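Side-chain contacts in glycoside hydrolase family protein (Novosphingobium sp. PP1Y, PDB 6Q2F), which hydrolyses glycosides as an alpha-L-rhamnosidase, probably releasing L-rhamnose from its alpha-linked conjugates: residues G461-V464 with D465-D468; L517-F520 with Q521-R524; F549-D552 with Y553-L557; T568-D571 with V572-N576; S865-I868 with E869-L872. All coordinates share one frame; numbering follows the deposited sequence.

From the N terminus the five contacts come strictly in series: none encloses or crosses another, and each closes only a turn or one or two helical turns. Contact 1 shapes the loop between strand 436-447 and helix 469-487. Contact 2 occupies helix 516-524, and contacts 3 and 4 share the long helix 543-575; both helices lie between neighbouring parallel strands 497-502 and 579-582 of the (beta/alpha)8 barrel. Contacts 2 and 3 touch directly, with centres about 10 Å apart, and F467 of contact 1 packs against L557 of contact 3. Contact 5 stands apart, starting helix 868-874 beside another mixed sheet, its centre about 44 Å from that of contact 1.

Contact 1 (G461-V464 with D465-D468); sequences GLEV and DKFD
K466 reaches back along the chain to E463 and V464, so that its ammonium group comes to lie over the residues that precede it. Two bends achieve this, at chi2 (-80°) and at chi4 (-104°), with a straight run between them. NZ forms a salt bridge with OE1 of E463 at 2.7 Å and meets that oxygen nearly in line with its C-O bond. E463 is also folded, bent at chi2 (-76°), and crosses the lysine at a slant. The same NZ donates to the backbone O of V464 at 2.9 Å, in the carbonyl plane and on a lone pair. Beside it, CG1 of V464 lies 3.6 Å from NZ. Just beyond, D465 opens a type I turn in which D468 N reaches D465 O at 3.2 Å. An Asx turn is superimposed on it, F467 N donating to OD1 of D465 at 2.9 Å, while OD2 of D465 is held by T513 and K151. D468 in turn N-caps helix 469-487, its OD1 accepting from A471 N. T139 gives NZ another hydrogen-bond partner and also donates its backbone N to OE1 of E463. A methionine in place of K466 would probably leave the buried E463 carboxylate without its countercharge and the V464 carbonyl without this donor. With both charges buried, their direct pairing is likely to offset part of the cost of desolvation and to favour the ionised forms of E463 and K466.

Contact 2 (L517-F520 with Q521-R524); sequences LEQF and QRLR
Residues 517-524 keep the i to i+4 bonding of an alpha helix up to its last residue, the backbone N atoms of Q521, R522, L523 and R524 donating to the O atoms of L517, E518, Q519 and F520 over 2.7 to 3.0 Å. On one flank Q519 and R522 lie side by side, pointing the same way. R522 grips the amide side-on: NH2 reaches OE1 of Q519 at 2.8 Å, and NE reaches the same OE1 at 3.2 Å. The NE bond is the less straight at hydrogen (138°), yet it runs almost in line with the amide C=O. OE1 sits within the guanidinium plane, whereas the amide itself is turned 76° from that plane. A bend in each chain, at chi2 of Q519 and chi3 of R522, makes this grip possible. The helix belongs to the barrel connection between strands 497-502 and 579-582, and its buried flank faces helix 543-575. On that flank R524 CG stands over the F520 ring in a CH-pi contact, 3.8 Å from the ring centroid and only 4° from the normal. The R524 chain bends at chi2 and chi3 and carries its guanidinium on to a salt bridge with D559. Y526 meets the F520 ring edge-to-face. L523 stands between the two arginines, its CG 3.7 Å above the R522 guanidinium plane and its CB 3.6 Å above that of R524, both toward the rim.

Contact 3 (F549-D552 with Y553-L557); sequences FLYD and YRRTL
Y551 and R555 both set CG anti to the backbone N (chi1 170° and 179°), and with R555 extended from CG to NE they run side by side in the same direction. This brings NH1 of R555 to 2.9 Å from OH of Y551, a hydrogen bond of modest straightness whose NH1 position is less certain. E740 takes both groups further, pairing its carboxylate with NH1 and its backbone O with the phenol. R554 behaves differently: a bend at chi3 lays one face of its guanidinium over the backbone, with NH2 3.4 Å from Y551 CA and NH1 donating to K385 O; Y394 adds a cation-pi contact. Following Y551, D552 O accepts twice, from OG1 of T556 at 2.9 Å and from N of T556 at 3.0 Å, the donors arriving from opposite faces of the carbonyl plane. F549 and Y553 also lie alongside each other, their rings oblique, with CZ of F549 3.9 Å from CD1 of Y553. Within the barrel, helix 543-575 rests here on helix 516-524: T556 packs against M516 and F520, its OG1 meets R524 NH1, and Y553 touches M516. Further along the helix, L557 packs against F467 just before helix 469-487.

Contact 4 (T568-D571 with V572-N576); sequences TVAD and VAHEN
The H574 imidazole lies over the backbone carbonyl of A570, one turn earlier. A570 O stands 2.9 Å above the plane of the H574 ring, displaced toward its rim, so this oxygen approaches a face. The ring's ND1 therefore makes no hydrogen bond to it; A570 O instead accepts the backbone N of H574 at 2.9 Å. CG of H574 is anti to the carbonyl carbon (chi1 -65°), which swings the ring back along the helix and brings CE1 to 3.9 Å from CB of A570. In the ring plane, at its edge, a water lies 2.6 Å from ND1 of H574 and donates to OD1 of D571, linking two side chains whose polar atoms do not meet directly. E575, extended beyond CG, passes alongside the D571 carbonyl, its CG 3.2 Å from D571 O. Its carboxylate is committed to R473 of helix 469-487. On the buried flank V572 presses CG2 to 3.2 Å from T568 O and packs against the same helix, while V569 and A573 touch T502 and L500 of barrel strand 497-502. N576, the first residue to leave helical angles, turns its amide back: ND2 donates to V572 O at 2.8 Å, almost straight (169°), while its backbone N goes to A573 O. That side chain thus occupies a carbonyl in the last turn of helix 543-575. With D603 hydrogen-bonded to NE2, the bridged D571 nearby and the helix's C-terminal end adjacent, the surroundings of H574 are likely to raise its affinity for a proton.

Contact 5 (S865-I868 with E869-L872); sequences SQDI and ESAL
D867 is the N-cap of helix 868-874, its side chain accepting from S870 N. D867 sets CG anti to its own N (chi1 -174°), and this carries OD1 to the first turn, where S870 N donates to it at 3.1 Å. The donor comes from above the carboxylate plane, 56° out of it. A water extends the cap: it accepts from E869 N at 2.9 Å and donates to OD1 of D867 at 3.0 Å, relaying a second backbone N-H of the opening turn to the carboxylate. CB of S870 packs against the same carboxylate, 3.3 Å from OD1 of D867. Just before the cap an ST turn fixes the approach of the chain, S865 OG accepting from D867 N at 2.9 Å. Helical bonding then takes over, as A871 N reaches D867 O at 3.0 Å. On the buried side I868 and L872 lie alongside each other, pointing the same way, CG1 of I868 4.0 Å from CD1 of L872. Cutting I868 back to an alanine would remove CG1, CG2 and CD1 and is likely to open a gap beside L872, leaving its CD1 without this apolar neighbour. The negative end of D867 facing the amide-rich helix start is consistent with a favourable interaction with the helix dipole. E869 points to another partner set, its carboxylate held by V758 N and R759. The helix follows strand 860-863, and its I868-L872 face rests on T791 of strand 788-794 and V734 of strand 734-737, two parallel neighbours in one mixed sheet.

Contact 1 (G461-V464 with D465-D468)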
loop_
_atom_site.group_PDB
_atom_site.type_symbol
_atom_site.label_atom_id
_atom_site.label_comp_id
_atom_site.label_asym_id
_atom_site.label_seq_id
_atom_site.Cartn_x
_atom_site.Cartn_y
_atom_site.Cartn_z
ATOM N N GLY A 461 18.742 12.168 -8.602
ATOM C CA GLY A 461 18.329 13.432 -9.183
ATOM C C GLY A 461 16.825 13.570 -9.095
ATOM O O GLY A 461 16.138 12.744 -8.497
ATOM N N LEU A 462 16.316 14.617 -9.724
ATOM C CA LEU A 462 14.922 14.995 -9.533
ATOM C C LEU A 462 13.959 13.878 -9.920
ATOM O O LEU A 462 14.110 13.235 -10.963
ATOM C CB LEU A 462 14.617 16.243 -10.355
ATOM C CG LEU A 462 15.431 17.462 -9.931
ATOM C CD1 LEU A 462 15.195 18.609 -10.921
ATOM C CD2 LEU A 462 15.023 17.879 -8.514
ATOM N N GLU A 463 12.966 13.652 -9.063
ATOM C CA GLU A 463 11.770 12.947 -9.483
ATOM C C GLU A 463 11.127 13.693 -10.649
ATOM O O GLU A 463 10.917 14.903 -10.585
ATOM C CB GLU A 463 10.806 12.832 -8.294
ATOM C CG GLU A 463 11.290 11.856 -7.195
ATOM C CD GLU A 463 11.090 10.396 -7.595
ATOM O OE1 GLU A 463 10.332 10.146 -8.559
ATOM O OE2 GLU A 463 11.682 9.502 -6.948
ATOM N N VAL A 464 10.830 12.971 -11.728
ATOM C CA VAL A 464 10.213 13.600 -12.890
ATOM C C VAL A 464 8.798 14.067 -12.535
ATOM O O VAL A 464 8.108 13.469 -11.699
ATOM C CB VAL A 464 10.182 12.640 -14.097
ATOM C CG1 VAL A 464 9.169 11.494 -13.875
ATOM C CG2 VAL A 464 9.805 13.402 -15.382
ATOM N N ASP A 465 8.374 15.160 -13.156
ATOM C CA ASP A 465 7.040 15.721 -12.975
ATOM C C ASP A 465 5.981 14.668 -13.299
ATOM O O ASP A 465 5.798 14.296 -14.458
ATOM C CB ASP A 465 6.896 16.972 -13.864
ATOM C CG ASP A 465 5.496 17.588 -13.807
ATOM O OD1 ASP A 465 4.583 16.962 -13.218
ATOM O OD2 ASP A 465 5.317 18.699 -14.352
ATOM N N LYS A 466 5.296 14.165 -12.270
ATOM C CA LYS A 466 4.408 13.022 -12.426
ATOM C C LYS A 466 3.131 13.363 -13.190
ATOM O O LYS A 466 2.398 12.445 -13.579
ATOM C CB LYS A 466 4.056 12.456 -11.044
ATOM C CG LYS A 466 5.274 12.193 -10.134
ATOM C CD LYS A 466 5.958 10.875 -10.491
ATOM C CE LYS A 466 7.222 10.655 -9.626
ATOM N NZ LYS A 466 8.501 10.923 -10.370
ATOM N N PHE A 467 2.843 14.647 -13.398
ATOM C CA PHE A 467 1.647 15.076 -14.112
ATOM C C PHE A 467 1.905 15.400 -15.580
ATOM O O PHE A 467 0.968 15.785 -16.284
ATOM C CB PHE A 467 1.037 16.294 -13.402
ATOM C CG PHE A 467 0.950 16.146 -11.906
ATOM C CD1 PHE A 467 0.181 15.133 -11.345
ATOM C CD2 PHE A 467 1.618 17.034 -11.062
ATOM C CE1 PHE A 467 0.088 14.983 -9.974
ATOM C CE2 PHE A 467 1.534 16.883 -9.683
ATOM C CZ PHE A 467 0.775 15.848 -9.137
ATOM N N ASP A 468 3.140 15.246 -16.050
ATOM C CA ASP A 468 3.556 15.632 -17.398
ATOM C C ASP A 468 3.965 14.385 -18.168
ATOM O O ASP A 468 5.080 13.888 -17.997
ATOM C CB ASP A 468 4.700 16.648 -17.340
ATOM C CG ASP A 468 5.066 17.203 -18.714
ATOM O OD1 ASP A 468 5.312 16.415 -19.648
ATOM O OD2 ASP A 468 5.085 18.443 -18.861
#

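Contact 2 (L517-F520 with Q521-R524)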
loop_
_atom_site.group_PDB
_atom_site.type_symbol
_atom_site.label_atom_id
_atom_site.label_comp_id
_atom_site.label_asym_id
_atom_site.label_seq_id
_atom_site.Cartn_x
_atom_site.Cartn_y
_atom_site.Cartn_z
ATOM N N LEU A 517 -3.707 24.159 -17.019
ATOM C CA LEU A 517 -4.936 24.861 -17.392
ATOM C C LEU A 517 -5.694 24.115 -18.488
ATOM O O LEU A 517 -6.914 23.943 -18.398
ATOM C CB LEU A 517 -4.629 26.302 -17.822
ATOM C CG LEU A 517 -4.042 27.154 -16.695
ATOM C CD1 LEU A 517 -3.865 28.609 -17.135
ATOM C CD2 LEU A 517 -4.917 27.070 -15.438
ATOM N N GLU A 518 -4.987 23.643 -19.519
ATOM C CA GLU A 518 -5.640 22.836 -20.551
ATOM C C GLU A 518 -6.162 21.527 -19.975
ATOM O O GLU A 518 -7.269 21.093 -20.314
ATOM C CB GLU A 518 -4.682 22.516 -21.701
ATOM C CG GLU A 518 -4.071 23.697 -22.434
ATOM C CD GLU A 518 -2.799 23.285 -23.171
ATOM O OE1 GLU A 518 -2.888 22.474 -24.122
ATOM O OE2 GLU A 518 -1.707 23.743 -22.771
ATOM N N GLN A 519 -5.362 20.861 -19.134
ATOM C CA GLN A 519 -5.805 19.598 -18.550
ATOM C C GLN A 519 -7.048 19.814 -17.709
ATOM O O GLN A 519 -7.990 19.022 -17.770
ATOM C CB GLN A 519 -4.699 18.960 -17.694
ATOM C CG GLN A 519 -3.393 18.654 -18.423
ATOM C CD GLN A 519 -3.509 17.469 -19.366
ATOM O OE1 GLN A 519 -4.605 17.014 -19.679
ATOM N NE2 GLN A 519 -2.371 16.976 -19.846
ATOM N N PHE A 520 -7.061 20.869 -16.896
ATOM C CA PHE A 520 -8.226 21.139 -16.061
ATOM C C PHE A 520 -9.459 21.380 -16.923
ATOM O O PHE A 520 -10.531 20.828 -16.663
ATOM C CB PHE A 520 -7.933 22.340 -15.160
ATOM C CG PHE A 520 -9.033 22.673 -14.193
ATOM C CD1 PHE A 520 -10.186 23.325 -14.623
ATOM C CD2 PHE A 520 -8.898 22.376 -12.846
ATOM C CE1 PHE A 520 -11.182 23.655 -13.733
ATOM C CE2 PHE A 520 -9.897 22.696 -11.949
ATOM C CZ PHE A 520 -11.042 23.348 -12.396
ATOM N N GLN A 521 -9.319 22.211 -17.963
ATOM C CA GLN A 521 -10.436 22.470 -18.861
ATOM C C GLN A 521 -10.941 21.181 -19.496
ATOM O O GLN A 521 -12.154 20.943 -19.563
ATOM C CB GLN A 521 -10.013 23.466 -19.941
ATOM C CG GLN A 521 -11.053 23.646 -21.015
ATOM C CD GLN A 521 -12.142 24.581 -20.573
ATOM O OE1 GLN A 521 -11.869 25.693 -20.129
ATOM N NE2 GLN A 521 -13.381 24.137 -20.675
ATOM N N ARG A 522 -10.031 20.332 -19.966
ATOM C CA ARG A 522 -10.469 19.131 -20.665
ATOM C C ARG A 522 -11.130 18.146 -19.702
ATOM O O ARG A 522 -12.101 17.474 -20.064
ATOM C CB ARG A 522 -9.288 18.473 -21.381
ATOM C CG ARG A 522 -9.507 16.970 -21.729
ATOM C CD ARG A 522 -8.246 16.333 -22.325
ATOM N NE ARG A 522 -7.226 16.029 -21.309
ATOM C CZ ARG A 522 -7.189 14.910 -20.585
ATOM N NH1 ARG A 522 -8.131 13.981 -20.739
ATOM N NH2 ARG A 522 -6.227 14.729 -19.684
ATOM N N LEU A 523 -10.628 18.057 -18.463
ATOM C CA LEU A 523 -11.132 17.042 -17.540
ATOM C C LEU A 523 -12.305 17.525 -16.705
ATOM O O LEU A 523 -13.155 16.710 -16.341
ATOM C CB LEU A 523 -10.010 16.554 -16.604
ATOM C CG LEU A 523 -8.900 15.681 -17.200
ATOM C CD1 LEU A 523 -7.620 15.683 -16.337
ATOM C CD2 LEU A 523 -9.399 14.246 -17.356
ATOM N N ARG A 524 -12.352 18.809 -16.347
ATOM C CA ARG A 524 -13.424 19.318 -15.496
ATOM C C ARG A 524 -14.480 20.098 -16.267
ATOM O O ARG A 524 -15.552 20.373 -15.715
ATOM C CB ARG A 524 -12.851 20.218 -14.393
ATOM C CG ARG A 524 -11.644 19.608 -13.635
ATOM C CD ARG A 524 -12.104 18.674 -12.533
ATOM N NE ARG A 524 -12.528 17.364 -13.024
ATOM C CZ ARG A 524 -11.698 16.333 -13.185
ATOM N NH1 ARG A 524 -10.401 16.488 -12.914
ATOM N NH2 ARG A 524 -12.155 15.154 -13.615
#

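Contact 3 (F549-D552 with Y553-L557)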
loop_
_atom_site.group_PDB
_atom_site.type_symbol
_atom_site.label_atom_id
_atom_site.label_comp_id
_atom_site.label_asym_id
_atom_site.label_seq_id
_atom_site.Cartn_x
_atom_site.Cartn_y
_atom_site.Cartn_z
ATOM N N PHE A 549 -13.967 24.316 -6.432
ATOM C CA PHE A 549 -12.889 24.486 -7.394
ATOM C C PHE A 549 -11.635 23.766 -6.930
ATOM O O PHE A 549 -10.966 23.094 -7.724
ATOM C CB PHE A 549 -12.553 25.948 -7.633
ATOM C CG PHE A 549 -11.189 26.120 -8.235
ATOM C CD1 PHE A 549 -10.947 25.714 -9.536
ATOM C CD2 PHE A 549 -10.138 26.621 -7.489
ATOM C CE1 PHE A 549 -9.690 25.846 -10.102
ATOM C CE2 PHE A 549 -8.877 26.749 -8.048
ATOM C CZ PHE A 549 -8.653 26.358 -9.355
ATOM N N LEU A 550 -11.285 23.912 -5.653
ATOM C CA LEU A 550 -10.072 23.270 -5.162
ATOM C C LEU A 550 -10.193 21.754 -5.246
ATOM O O LEU A 550 -9.244 21.079 -5.669
ATOM C CB LEU A 550 -9.767 23.752 -3.740
ATOM C CG LEU A 550 -9.520 25.273 -3.729
ATOM C CD1 LEU A 550 -9.591 25.883 -2.329
ATOM C CD2 LEU A 550 -8.195 25.622 -4.408
ATOM N N TYR A 551 -11.363 21.203 -4.895
ATOM C CA TYR A 551 -11.637 19.788 -5.144
ATOM C C TYR A 551 -11.370 19.420 -6.601
ATOM O O TYR A 551 -10.701 18.420 -6.893
ATOM C CB TYR A 551 -13.087 19.445 -4.777
ATOM C CG TYR A 551 -13.518 18.052 -5.228
ATOM C CD1 TYR A 551 -14.064 17.844 -6.486
ATOM C CD2 TYR A 551 -13.352 16.946 -4.400
ATOM C CE1 TYR A 551 -14.440 16.568 -6.916
ATOM C CE2 TYR A 551 -13.738 15.660 -4.816
ATOM C CZ TYR A 551 -14.266 15.485 -6.076
ATOM O OH TYR A 551 -14.656 14.224 -6.514
ATOM N N ASP A 552 -11.910 20.214 -7.532
ATOM C CA ASP A 552 -11.696 19.972 -8.958
ATOM C C ASP A 552 -10.220 20.060 -9.319
ATOM O O ASP A 552 -9.735 19.327 -10.193
ATOM C CB ASP A 552 -12.500 20.987 -9.793
ATOM C CG ASP A 552 -13.992 20.694 -9.791
ATOM O OD1 ASP A 552 -14.349 19.519 -9.533
ATOM O OD2 ASP A 552 -14.798 21.625 -10.049
ATOM N N TYR A 553 -9.494 20.973 -8.675
ATOM C CA TYR A 553 -8.070 21.097 -8.955
ATOM C C TYR A 553 -7.319 19.877 -8.447
ATOM O O TYR A 553 -6.526 19.279 -9.180
ATOM C CB TYR A 553 -7.533 22.388 -8.335
ATOM C CG TYR A 553 -6.164 22.776 -8.825
ATOM C CD1 TYR A 553 -6.014 23.575 -9.954
ATOM C CD2 TYR A 553 -5.021 22.341 -8.166
ATOM C CE1 TYR A 553 -4.763 23.939 -10.404
ATOM C CE2 TYR A 553 -3.758 22.688 -8.615
ATOM C CZ TYR A 553 -3.639 23.496 -9.737
ATOM O OH TYR A 553 -2.395 23.858 -10.197
ATOM N N ARG A 554 -7.588 19.470 -7.203
ATOM C CA ARG A 554 -6.983 18.252 -6.676
ATOM C C ARG A 554 -7.345 17.060 -7.537
ATOM O O ARG A 554 -6.511 16.179 -7.773
ATOM C CB ARG A 554 -7.420 18.021 -5.224
ATOM C CG ARG A 554 -6.871 19.071 -4.241
ATOM C CD ARG A 554 -7.065 18.615 -2.799
ATOM N NE ARG A 554 -8.455 18.247 -2.562
ATOM C CZ ARG A 554 -9.420 19.118 -2.284
ATOM N NH1 ARG A 554 -9.151 20.415 -2.189
ATOM N NH2 ARG A 554 -10.655 18.691 -2.090
ATOM N N ARG A 555 -8.579 17.031 -8.049
ATOM C CA ARG A 555 -8.999 15.880 -8.841
ATOM C C ARG A 555 -8.265 15.836 -10.171
ATOM O O ARG A 555 -7.946 14.753 -10.687
ATOM C CB ARG A 555 -10.510 15.917 -9.050
ATOM C CG ARG A 555 -11.024 14.754 -9.880
ATOM C CD ARG A 555 -12.496 14.521 -9.636
ATOM N NE ARG A 555 -13.017 13.431 -10.457
ATOM C CZ ARG A 555 -14.206 12.870 -10.274
ATOM N NH1 ARG A 555 -14.986 13.293 -9.285
ATOM N NH2 ARG A 555 -14.603 11.877 -11.064
ATOM N N THR A 556 -7.974 16.994 -10.739
ATOM C CA THR A 556 -7.212 17.002 -11.978
ATOM C C THR A 556 -5.803 16.471 -11.760
ATOM O O THR A 556 -5.270 15.736 -12.601
ATOM C CB THR A 556 -7.190 18.421 -12.543
ATOM O OG1 THR A 556 -8.540 18.847 -12.793
ATOM C CG2 THR A 556 -6.394 18.476 -13.839
ATOM N N LEU A 557 -5.182 16.831 -10.639
ATOM C CA LEU A 557 -3.852 16.307 -10.348
ATOM C C LEU A 557 -3.905 14.787 -10.208
ATOM O O LEU A 557 -3.066 14.069 -10.762
ATOM C CB LEU A 557 -3.305 16.952 -9.072
ATOM C CG LEU A 557 -3.090 18.470 -9.049
ATOM C CD1 LEU A 557 -2.802 18.966 -7.640
ATOM C CD2 LEU A 557 -1.924 18.829 -9.974
#

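Contact 4 (T568-D571 with V572-N576)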
loop_
_atom_site.group_PDB
_atom_site.type_symbol
_atom_site.label_atom_id
_atom_site.label_comp_id
_atom_site.label_asym_id
_atom_site.label_seq_id
_atom_site.Cartn_x
_atom_site.Cartn_y
_atom_site.Cartn_z
ATOM N N THR A 568 1.599 6.404 -18.843
ATOM C CA THR A 568 2.804 6.535 -19.666
ATOM C C THR A 568 3.829 5.457 -19.326
ATOM O O THR A 568 4.467 4.884 -20.218
ATOM C CB THR A 568 3.408 7.921 -19.471
ATOM O OG1 THR A 568 2.384 8.903 -19.632
ATOM C CG2 THR A 568 4.514 8.175 -20.474
ATOM N N VAL A 569 3.992 5.156 -18.037
ATOM C CA VAL A 569 4.945 4.124 -17.638
ATOM C C VAL A 569 4.569 2.803 -18.290
ATOM O O VAL A 569 5.414 2.115 -18.881
ATOM C CB VAL A 569 4.996 4.005 -16.106
ATOM C CG1 VAL A 569 5.671 2.718 -15.725
ATOM C CG2 VAL A 569 5.751 5.192 -15.499
ATOM N N ALA A 570 3.270 2.466 -18.253
ATOM C CA ALA A 570 2.821 1.210 -18.847
ATOM C C ALA A 570 2.989 1.238 -20.357
ATOM O O ALA A 570 3.399 0.245 -20.960
ATOM C CB ALA A 570 1.359 0.922 -18.466
ATOM N N ASP A 571 2.685 2.375 -20.987
ATOM C CA ASP A 571 2.853 2.491 -22.437
ATOM C C ASP A 571 4.299 2.259 -22.844
ATOM O O ASP A 571 4.589 1.485 -23.760
ATOM C CB ASP A 571 2.393 3.871 -22.915
ATOM C CG ASP A 571 0.897 4.050 -22.831
ATOM O OD1 ASP A 571 0.211 3.050 -22.533
ATOM O OD2 ASP A 571 0.425 5.190 -23.068
ATOM N N VAL A 572 5.221 2.949 -22.174
ATOM C CA VAL A 572 6.638 2.832 -22.514
ATOM C C VAL A 572 7.135 1.419 -22.249
ATOM O O VAL A 572 7.876 0.850 -23.051
ATOM C CB VAL A 572 7.461 3.871 -21.738
ATOM C CG1 VAL A 572 8.949 3.643 -21.987
ATOM C CG2 VAL A 572 7.033 5.273 -22.170
ATOM N N ALA A 573 6.733 0.828 -21.123
ATOM C CA ALA A 573 7.111 -0.556 -20.849
ATOM C C ALA A 573 6.630 -1.471 -21.959
ATOM O O ALA A 573 7.391 -2.296 -22.477
ATOM C CB ALA A 573 6.542 -1.002 -19.503
ATOM N N HIS A 574 5.371 -1.306 -22.358
ATOM C CA HIS A 574 4.797 -2.164 -23.385
ATOM C C HIS A 574 5.479 -1.972 -24.723
ATOM O O HIS A 574 5.715 -2.946 -25.447
ATOM C CB HIS A 574 3.294 -1.911 -23.472
ATOM C CG HIS A 574 2.581 -2.304 -22.217
ATOM N ND1 HIS A 574 1.335 -1.826 -21.875
ATOM C CD2 HIS A 574 2.976 -3.104 -21.193
ATOM C CE1 HIS A 574 0.992 -2.315 -20.695
ATOM N NE2 HIS A 574 1.963 -3.105 -20.267
ATOM N N GLU A 575 5.814 -0.729 -25.063
ATOM C CA GLU A 575 6.547 -0.480 -26.295
ATOM C C GLU A 575 7.885 -1.196 -26.303
ATOM O O GLU A 575 8.406 -1.484 -27.379
ATOM C CB GLU A 575 6.738 1.030 -26.499
ATOM C CG GLU A 575 5.423 1.758 -26.855
ATOM C CD GLU A 575 5.444 3.226 -26.459
ATOM O OE1 GLU A 575 6.557 3.782 -26.304
ATOM O OE2 GLU A 575 4.361 3.802 -26.263
ATOM N N ASN A 576 8.435 -1.507 -25.128
ATOM C CA ASN A 576 9.698 -2.218 -24.994
ATOM C C ASN A 576 9.516 -3.683 -24.587
ATOM O O ASN A 576 10.468 -4.309 -24.112
ATOM C CB ASN A 576 10.598 -1.498 -23.993
ATOM C CG ASN A 576 11.151 -0.184 -24.551
ATOM O OD1 ASN A 576 12.187 -0.168 -25.202
ATOM N ND2 ASN A 576 10.441 0.929 -24.290
HETATM O O HOH W 1 0.086 0.115 -23.170
#

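Contact 5 (S865-I868 with E869-L872)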
loop_
_atom_site.group_PDB
_atom_site.type_symbol
_atom_site.label_atom_id
_atom_site.label_comp_id
_atom_site.label_asym_id
_atom_site.label_seq_id
_atom_site.Cartn_x
_atom_site.Cartn_y
_atom_site.Cartn_z
ATOM N N SER A 865 -30.567 1.689 1.580
ATOM C CA SER A 865 -30.097 1.010 2.772
ATOM C C SER A 865 -28.581 1.079 2.809
ATOM O O SER A 865 -27.922 1.267 1.780
ATOM C CB SER A 865 -30.571 -0.454 2.789
ATOM O OG SER A 865 -30.034 -1.172 3.869
ATOM N N GLN A 866 -28.036 0.950 4.018
ATOM C CA GLN A 866 -26.605 0.773 4.234
ATOM C C GLN A 866 -26.341 -0.571 4.916
ATOM O O GLN A 866 -25.340 -0.749 5.612
ATOM C CB GLN A 866 -26.027 1.932 5.047
ATOM C CG GLN A 866 -26.328 3.345 4.473
ATOM C CD GLN A 866 -25.615 3.649 3.140
ATOM O OE1 GLN A 866 -26.023 4.547 2.394
ATOM N NE2 GLN A 866 -24.552 2.910 2.846
ATOM N N ASP A 867 -27.250 -1.525 4.710
ATOM C CA ASP A 867 -27.165 -2.891 5.223
ATOM C C ASP A 867 -27.075 -3.817 4.010
ATOM O O ASP A 867 -28.095 -4.224 3.453
ATOM C CB ASP A 867 -28.391 -3.205 6.096
ATOM C CG ASP A 867 -28.298 -4.561 6.776
ATOM O OD1 ASP A 867 -27.610 -5.453 6.240
ATOM O OD2 ASP A 867 -28.910 -4.729 7.849
ATOM N N ILE A 868 -25.852 -4.168 3.609
ATOM C CA ILE A 868 -25.674 -4.800 2.304
ATOM C C ILE A 868 -26.253 -6.210 2.300
ATOM O O ILE A 868 -26.851 -6.647 1.312
ATOM C CB ILE A 868 -24.187 -4.786 1.888
ATOM C CG1 ILE A 868 -23.997 -5.459 0.530
ATOM C CG2 ILE A 868 -23.307 -5.481 2.936
ATOM C CD1 ILE A 868 -24.800 -4.839 -0.576
ATOM N N GLU A 869 -26.095 -6.948 3.392
ATOM C CA GLU A 869 -26.563 -8.329 3.368
ATOM C C GLU A 869 -28.079 -8.409 3.479
ATOM O O GLU A 869 -28.698 -9.329 2.929
ATOM C CB GLU A 869 -25.882 -9.129 4.473
ATOM C CG GLU A 869 -24.375 -9.185 4.286
ATOM C CD GLU A 869 -23.796 -10.511 4.728
ATOM O OE1 GLU A 869 -24.554 -11.311 5.297
ATOM O OE2 GLU A 869 -22.599 -10.758 4.482
ATOM N N SER A 870 -28.700 -7.452 4.161
ATOM C CA SER A 870 -30.153 -7.443 4.201
ATOM C C SER A 870 -30.733 -7.005 2.859
ATOM O O SER A 870 -31.824 -7.442 2.481
ATOM C CB SER A 870 -30.631 -6.555 5.345
ATOM O OG SER A 870 -31.954 -6.130 5.129
ATOM N N ALA A 871 -30.005 -6.182 2.106
ATOM C CA ALA A 871 -30.477 -5.838 0.773
ATOM C C ALA A 871 -30.305 -7.014 -0.181
ATOM O O ALA A 871 -31.192 -7.291 -0.998
ATOM C CB ALA A 871 -29.744 -4.604 0.254
ATOM N N LEU A 872 -29.174 -7.724 -0.085
ATOM C CA LEU A 872 -28.991 -8.918 -0.904
ATOM C C LEU A 872 -30.058 -9.963 -0.590
ATOM O O LEU A 872 -30.550 -10.664 -1.487
ATOM C CB LEU A 872 -27.589 -9.479 -0.684
ATOM C CG LEU A 872 -26.471 -8.620 -1.284
ATOM C CD1 LEU A 872 -25.090 -9.034 -0.766
ATOM C CD2 LEU A 872 -26.551 -8.714 -2.803
HETATM O O HOH W 2 -24.692 -6.168 5.860
#